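PDB 3MXQ: sensor protein from Vibrio cholerae O1 biovar El Tor, which is probably a sensor histidine kinase, using ATP to phosphorylate a protein histidine, represented here by its PAS sensor domain. Local coordinates for residues A75-R80 against W96-H101. Residues are numbered along the deposited sequence; the frame is centred on the assembly and turned at random.
Sequences ADYLKR and WEQKPH
Y77 turns the edge of its ring toward one face of the W96 indole, with CE1 over the centre of that face, while CA of H101 lies over the opposite face, nearer the rim; O of Q98 sits at the indole's edge, in its plane. The edge-to-face pair has its planes at 56° and 4.8 Å between the centroids of the tyrosine ring and the indole's five-membered ring. Glutamine suits its exposed place: aliphatic CB of Q98 covers one face of Y77 in a CH-pi contact, 4.2 Å from the ring centroid, and the bent chain carries polar OE1 to 3.5 Å from CD2 of Y77. From helix 75-88, Y77 points toward the loop after strand 92-95, its CG anti to the backbone N (chi1 -175°). In this PAS fold the helix thus packs beside the strand at one margin of the sheet within this chain, where W96 still bonds to Q120 through its backbone. Tyrosine suits this boundary: its ring packs on the buried indole while its hydroxyl reaches exposed E97. OH of Y77 accepts the N-H of E97 at 3.1 Å (162°) and donates a weak bond to OE2 of E97, a carboxylate able to accept it, nearly perpendicular to the ring. Tryptophan and leucine add apolar surface, CH2 of W96 lying 4.3 Å from CG of buried L78, and NE1 of W96 bonds weakly to O of P100.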
loop_
_atom_site.group_PDB
_atom_site.type_symbol
_atom_site.label_atom_id
_atom_site.label_comp_id
_atom_site.label_asym_id
_atom_site.label_seq_id
_atom_site.Cartn_x
_atom_site.Cartn_y
_atom_site.Cartn_z
ATOM N N ALA A 75 3.307 17.638 -25.426
ATOM C CA ALA A 75 3.382 18.943 -24.773
ATOM C C ALA A 75 2.076 19.739 -24.772
ATOM O O ALA A 75 1.674 20.257 -23.734
ATOM C CB ALA A 75 4.490 19.764 -25.369
ATOM N N ASP A 76 1.435 19.838 -25.937
ATOM C CA ASP A 76 0.173 20.556 -26.091
ATOM C C ASP A 76 -0.880 20.137 -25.083
ATOM O O ASP A 76 -1.457 20.972 -24.393
ATOM C CB ASP A 76 -0.387 20.328 -27.491
ATOM C CG ASP A 76 -0.123 21.484 -28.409
ATOM O OD1 ASP A 76 -0.379 21.349 -29.635
ATOM O OD2 ASP A 76 0.339 22.533 -27.898
ATOM N N TYR A 77 -1.130 18.836 -25.032
ATOM C CA TYR A 77 -2.133 18.276 -24.163
ATOM C C TYR A 77 -1.753 18.508 -22.693
ATOM O O TYR A 77 -2.553 19.031 -21.909
ATOM C CB TYR A 77 -2.310 16.789 -24.488
ATOM C CG TYR A 77 -3.417 16.130 -23.726
ATOM C CD1 TYR A 77 -3.148 15.103 -22.823
ATOM C CD2 TYR A 77 -4.739 16.534 -23.896
ATOM C CE1 TYR A 77 -4.175 14.495 -22.110
ATOM C CE2 TYR A 77 -5.765 15.943 -23.186
ATOM C CZ TYR A 77 -5.481 14.924 -22.301
ATOM O OH TYR A 77 -6.509 14.342 -21.600
ATOM N N LEU A 78 -0.519 18.151 -22.349
ATOM C CA LEU A 78 0.027 18.331 -21.015
ATOM C C LEU A 78 -0.032 19.762 -20.507
ATOM O O LEU A 78 -0.368 19.987 -19.339
ATOM C CB LEU A 78 1.471 17.837 -20.963
ATOM C CG LEU A 78 1.710 16.470 -20.323
ATOM C CD1 LEU A 78 3.202 16.157 -20.243
ATOM C CD2 LEU A 78 1.082 16.418 -18.943
ATOM N N LYS A 79 0.310 20.722 -21.366
ATOM C CA LYS A 79 0.253 22.128 -20.999
ATOM C C LYS A 79 -1.175 22.564 -20.698
ATOM O O LYS A 79 -1.407 23.331 -19.761
ATOM C CB LYS A 79 0.862 23.011 -22.079
ATOM C CG LYS A 79 1.153 24.438 -21.607
ATOM C CD LYS A 79 1.871 25.261 -22.673
ATOM C CE LYS A 79 2.375 26.573 -22.110
ATOM N NZ LYS A 79 1.277 27.561 -21.950
ATOM N N ARG A 80 -2.137 22.065 -21.470
ATOM C CA ARG A 80 -3.521 22.422 -21.214
ATOM C C ARG A 80 -3.976 21.863 -19.869
ATOM O O ARG A 80 -4.693 22.517 -19.121
ATOM C CB ARG A 80 -4.453 21.974 -22.344
ATOM C CG ARG A 80 -5.859 22.559 -22.216
ATOM C CD ARG A 80 -6.750 22.236 -23.391
ATOM N NE ARG A 80 -6.404 23.025 -24.583
ATOM C CZ ARG A 80 -6.648 24.333 -24.738
ATOM N NH1 ARG A 80 -7.222 25.043 -23.770
ATOM N NH2 ARG A 80 -6.292 24.942 -25.856
ATOM N N TRP A 96 -6.772 9.725 -20.558
ATOM C CA TRP A 96 -5.857 10.419 -21.443
ATOM C C TRP A 96 -6.501 10.498 -22.816
ATOM O O TRP A 96 -6.670 9.482 -23.482
ATOM C CB TRP A 96 -4.516 9.701 -21.503
ATOM C CG TRP A 96 -3.473 10.484 -22.212
ATOM C CD1 TRP A 96 -3.386 10.698 -23.552
ATOM C CD2 TRP A 96 -2.362 11.156 -21.626
ATOM N NE1 TRP A 96 -2.298 11.469 -23.838
ATOM C CE2 TRP A 96 -1.646 11.766 -22.673
ATOM C CE3 TRP A 96 -1.898 11.301 -20.314
ATOM C CZ2 TRP A 96 -0.487 12.512 -22.456
ATOM C CZ3 TRP A 96 -0.745 12.047 -20.098
ATOM C CH2 TRP A 96 -0.055 12.644 -21.166
ATOM N N GLU A 97 -6.852 11.713 -23.231
ATOM C CA GLU A 97 -7.693 11.921 -24.417
ATOM C C GLU A 97 -6.941 12.055 -25.736
ATOM O O GLU A 97 -7.513 11.781 -26.793
ATOM C CB GLU A 97 -8.595 13.136 -24.224
ATOM C CG GLU A 97 -9.350 13.141 -22.894
ATOM C CD GLU A 97 -9.801 14.528 -22.497
ATOM O OE1 GLU A 97 -10.399 15.223 -23.359
ATOM O OE2 GLU A 97 -9.557 14.926 -21.338
ATOM N N GLN A 98 -5.676 12.478 -25.683
ATOM C CA GLN A 98 -4.874 12.665 -26.900
ATOM C C GLN A 98 -4.292 11.345 -27.414
ATOM O O GLN A 98 -3.909 10.485 -26.621
ATOM C CB GLN A 98 -3.765 13.691 -26.668
ATOM C CG GLN A 98 -3.490 14.581 -27.885
ATOM C CD GLN A 98 -4.664 15.503 -28.234
ATOM O OE1 GLN A 98 -5.228 16.173 -27.365
ATOM N NE2 GLN A 98 -5.030 15.538 -29.515
ATOM N N LYS A 99 -4.239 11.195 -28.737
ATOM C CA LYS A 99 -3.778 9.951 -29.383
ATOM C C LYS A 99 -2.358 9.512 -28.994
ATOM O O LYS A 99 -2.172 8.336 -28.667
ATOM C CB LYS A 99 -3.939 10.012 -30.917
ATOM N N PRO A 100 -1.355 10.435 -29.019
ATOM C CA PRO A 100 -0.057 10.014 -28.465
ATOM C C PRO A 100 -0.059 10.031 -26.927
ATOM O O PRO A 100 -0.163 11.101 -26.309
ATOM C CB PRO A 100 0.927 11.040 -29.031
ATOM C CG PRO A 100 0.110 12.259 -29.228
ATOM C CD PRO A 100 -1.302 11.820 -29.531
ATOM N N HIS A 101 0.034 8.839 -26.338
ATOM C CA HIS A 101 0.121 8.670 -24.889
ATOM C C HIS A 101 1.529 8.915 -24.377
ATOM O O HIS A 101 2.494 8.472 -24.972
ATOM C CB HIS A 101 -0.315 7.257 -24.493
ATOM C CG HIS A 101 -1.797 7.044 -24.539
ATOM N ND1 HIS A 101 -2.568 6.932 -23.402
ATOM C CD2 HIS A 101 -2.648 6.921 -25.586
ATOM C CE1 HIS A 101 -3.831 6.750 -23.744
ATOM N NE2 HIS A 101 -3.907 6.745 -25.063
#